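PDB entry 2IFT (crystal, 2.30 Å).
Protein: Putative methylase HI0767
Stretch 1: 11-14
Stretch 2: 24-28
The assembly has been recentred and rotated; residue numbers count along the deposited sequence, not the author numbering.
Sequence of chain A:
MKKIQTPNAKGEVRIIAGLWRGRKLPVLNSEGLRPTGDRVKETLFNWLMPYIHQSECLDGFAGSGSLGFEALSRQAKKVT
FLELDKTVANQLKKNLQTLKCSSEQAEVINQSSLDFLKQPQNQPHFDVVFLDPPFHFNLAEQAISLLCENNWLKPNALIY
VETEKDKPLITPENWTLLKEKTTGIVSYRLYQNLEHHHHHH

Stretch 1 (11-14) GEVR
Stretch 2 24-28: KLPVL

Residues 12-14 and 24-26 form neighbouring antiparallel strands of one chain. Strand 12-14 and strand 24-26 run at 157° between their N-to-C directions, and their axes approach to 4.1 Å. Arg14 pairs with Lys24, Val13 with Leu25, and Glu12 with Pro26; Gly11 faces Val27 beyond the last bridge. The contact buries 332 Å², both sides summed.

Lys24 opens the second stretch in an extended conformation, phi/psi -114/136. It forms a non-hydrogen-bonded pair with Arg14, phi/psi -109/121. This is the closest CA pair in the register, with Lys24 CA 4.0 Å from Arg14 CA. Lys24 CA also makes a CA-H...O contact of 3.0 Å with Val13 O, with 138° at the hydrogen. Both side chains are modelled only to CB, and they leave the sheet on the same face as those of Glu12 and Pro26.

Leu25, phi/psi -116/132, is the hydrogen-bonded partner of Val13, phi/psi -112/127. Two bonds close the ring typical of this kind of pair. Val13 N donates to Leu25 O at 2.8 Å and 163°. Leu25 N donates to Val13 O at 2.5 Å and 148°, a short bond that is also more bent. The CA atoms of Leu25 and Val13 are 4.9 Å apart. Leu25 O also receives a CA-H...O contact from Glu12 CA, at 3.2 Å and 137°. The side chains of Leu25 and Val13 share the other face of the sheet, where Leu25 CB lies 4.5 Å from Val13 CB. Leu25 is buried; its chi1 is m at -66°, and its chi2 of 145° falls between wells. Val13 has chi1 t at 163°.

Pro26, phi/psi -65/139, sits opposite Glu12, phi/psi -156/144, with 4.6 Å between Pro26 CA and Glu12 CA. Proline has no amide hydrogen to donate, and this non-hydrogen-bonded position asks for none across the pair. The ring is C-gamma endo. Glu12 is modelled only to CB.

Val27, phi/psi -147/170, continues the ladder of hydrogen bonds past the strand. Val27 N donates to Gly11 O at 3.0 Å and 158°. Val27 O also lies 3.1 Å from Gly11 O, but both are acceptors and no bond joins them. The CA-to-CB bond of Val27 points sideways, and chi1 is m at -66°. Val27 CG1 packs 4.0 Å from Val13 CG2. Val27 CG2 approaches Glu12 N to 3.2 Å and lies 4.4 Å from Val13 CG2. Gly11, psi 149, has no side chain; an ideal CB there would lie a tight 3.2 Å from Val27 CG2.

Leu28 ends the stretch, with phi -94. Its CA-to-CB bond points away from stretch 1, and the nearest approach of its side chain is Leu28 CB to Gly11 N, 6.9 Å, so it makes no contact. It adopts chi1 m at -46° and chi2 t at 168°.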

ATOM      1  N   GLY A  11     -13.127  16.754  -3.514  1.00 52.21           N
ATOM      2  CA  GLY A  11     -12.858  15.325  -3.164  1.00 52.23           C
ATOM      3  C   GLY A  11     -12.647  15.111  -1.676  1.00 52.05           C
ATOM      4  O   GLY A  11     -12.146  15.993  -0.979  1.00 52.42           O
ATOM      5  N   GLU A  12     -13.022  13.934  -1.182  1.00 51.34           N
ATOM      6  CA  GLU A  12     -12.870  13.620   0.236  1.00 50.57           C
ATOM      7  C   GLU A  12     -12.787  12.112   0.486  1.00 49.55           C
ATOM      8  O   GLU A  12     -13.444  11.322  -0.192  1.00 49.77           O
ATOM      9  CB  GLU A  12     -14.035  14.216   1.028  1.00 50.12           C
ATOM     10  N   VAL A  13     -11.967  11.723   1.457  1.00 48.05           N
ATOM     11  CA  VAL A  13     -11.804  10.315   1.812  1.00 46.77           C
ATOM     12  C   VAL A  13     -12.394  10.061   3.191  1.00 45.09           C
ATOM     13  O   VAL A  13     -12.061  10.753   4.151  1.00 43.11           O
ATOM     14  CB  VAL A  13     -10.311   9.898   1.828  1.00 47.41           C
ATOM     15  CG1 VAL A  13     -10.139   8.591   2.584  1.00 47.33           C
ATOM     16  CG2 VAL A  13      -9.800   9.735   0.402  1.00 48.76           C
ATOM     17  N   ARG A  14     -13.272   9.067   3.280  1.00 44.27           N
ATOM     18  CA  ARG A  14     -13.900   8.713   4.545  1.00 43.71           C
ATOM     19  C   ARG A  14     -13.349   7.382   5.024  1.00 43.33           C
ATOM     20  O   ARG A  14     -13.448   6.372   4.329  1.00 43.56           O
ATOM     21  CB  ARG A  14     -15.406   8.622   4.382  1.00 44.32           C
ATOM     22  N   LYS A  24     -13.775  12.166   7.426  1.00 42.30           N
ATOM     23  CA  LYS A  24     -13.603  12.456   6.016  1.00 42.57           C
ATOM     24  C   LYS A  24     -12.387  13.355   5.933  1.00 43.22           C
ATOM     25  O   LYS A  24     -12.219  14.269   6.738  1.00 43.06           O
ATOM     26  CB  LYS A  24     -14.826  13.162   5.467  1.00 43.63           C
ATOM     27  N   LEU A  25     -11.526  13.078   4.967  1.00 44.48           N
ATOM     28  CA  LEU A  25     -10.317  13.861   4.792  1.00 45.05           C
ATOM     29  C   LEU A  25     -10.345  14.573   3.460  1.00 44.82           C
ATOM     30  O   LEU A  25     -10.633  13.969   2.432  1.00 45.83           O
ATOM     31  CB  LEU A  25      -9.099  12.947   4.862  1.00 45.82           C
ATOM     32  CG  LEU A  25      -8.869  12.312   6.231  1.00 46.91           C
ATOM     33  CD1 LEU A  25      -8.308  10.913   6.060  1.00 48.09           C
ATOM     34  CD2 LEU A  25      -7.939  13.193   7.049  1.00 45.84           C
ATOM     35  N   PRO A  26     -10.049  15.874   3.460  1.00 44.97           N
ATOM     36  CA  PRO A  26     -10.051  16.634   2.209  1.00 46.08           C
ATOM     37  C   PRO A  26      -8.962  16.128   1.264  1.00 46.62           C
ATOM     38  O   PRO A  26      -7.850  15.822   1.696  1.00 45.83           O
ATOM     39  CB  PRO A  26      -9.798  18.064   2.681  1.00 45.86           C
ATOM     40  CG  PRO A  26      -8.920  17.858   3.895  1.00 46.07           C
ATOM     41  CD  PRO A  26      -9.606  16.710   4.591  1.00 44.23           C
ATOM     42  N   VAL A  27      -9.295  16.027  -0.019  1.00 47.38           N
ATOM     43  CA  VAL A  27      -8.347  15.568  -1.026  1.00 49.82           C
ATOM     44  C   VAL A  27      -8.596  16.266  -2.365  1.00 52.27           C
ATOM     45  O   VAL A  27      -9.601  16.960  -2.537  1.00 52.76           O
ATOM     46  CB  VAL A  27      -8.427  14.029  -1.226  1.00 49.58           C
ATOM     47  CG1 VAL A  27      -7.964  13.317   0.035  1.00 48.65           C
ATOM     48  CG2 VAL A  27      -9.843  13.613  -1.576  1.00 48.22           C
ATOM     49  N   LEU A  28      -7.674  16.080  -3.305  1.00 54.17           N
ATOM     50  CA  LEU A  28      -7.780  16.700  -4.621  1.00 55.75           C
ATOM     51  C   LEU A  28      -8.456  15.763  -5.622  1.00 56.78           C
ATOM     52  O   LEU A  28      -7.801  15.214  -6.510  1.00 59.12           O
ATOM     53  CB  LEU A  28      -6.387  17.071  -5.128  1.00 55.68           C
ATOM     54  CG  LEU A  28      -5.434  17.779  -4.158  1.00 54.84           C
ATOM     55  CD1 LEU A  28      -4.036  17.784  -4.759  1.00 54.98           C
ATOM     56  CD2 LEU A  28      -5.904  19.196  -3.873  1.00 53.79           C
TER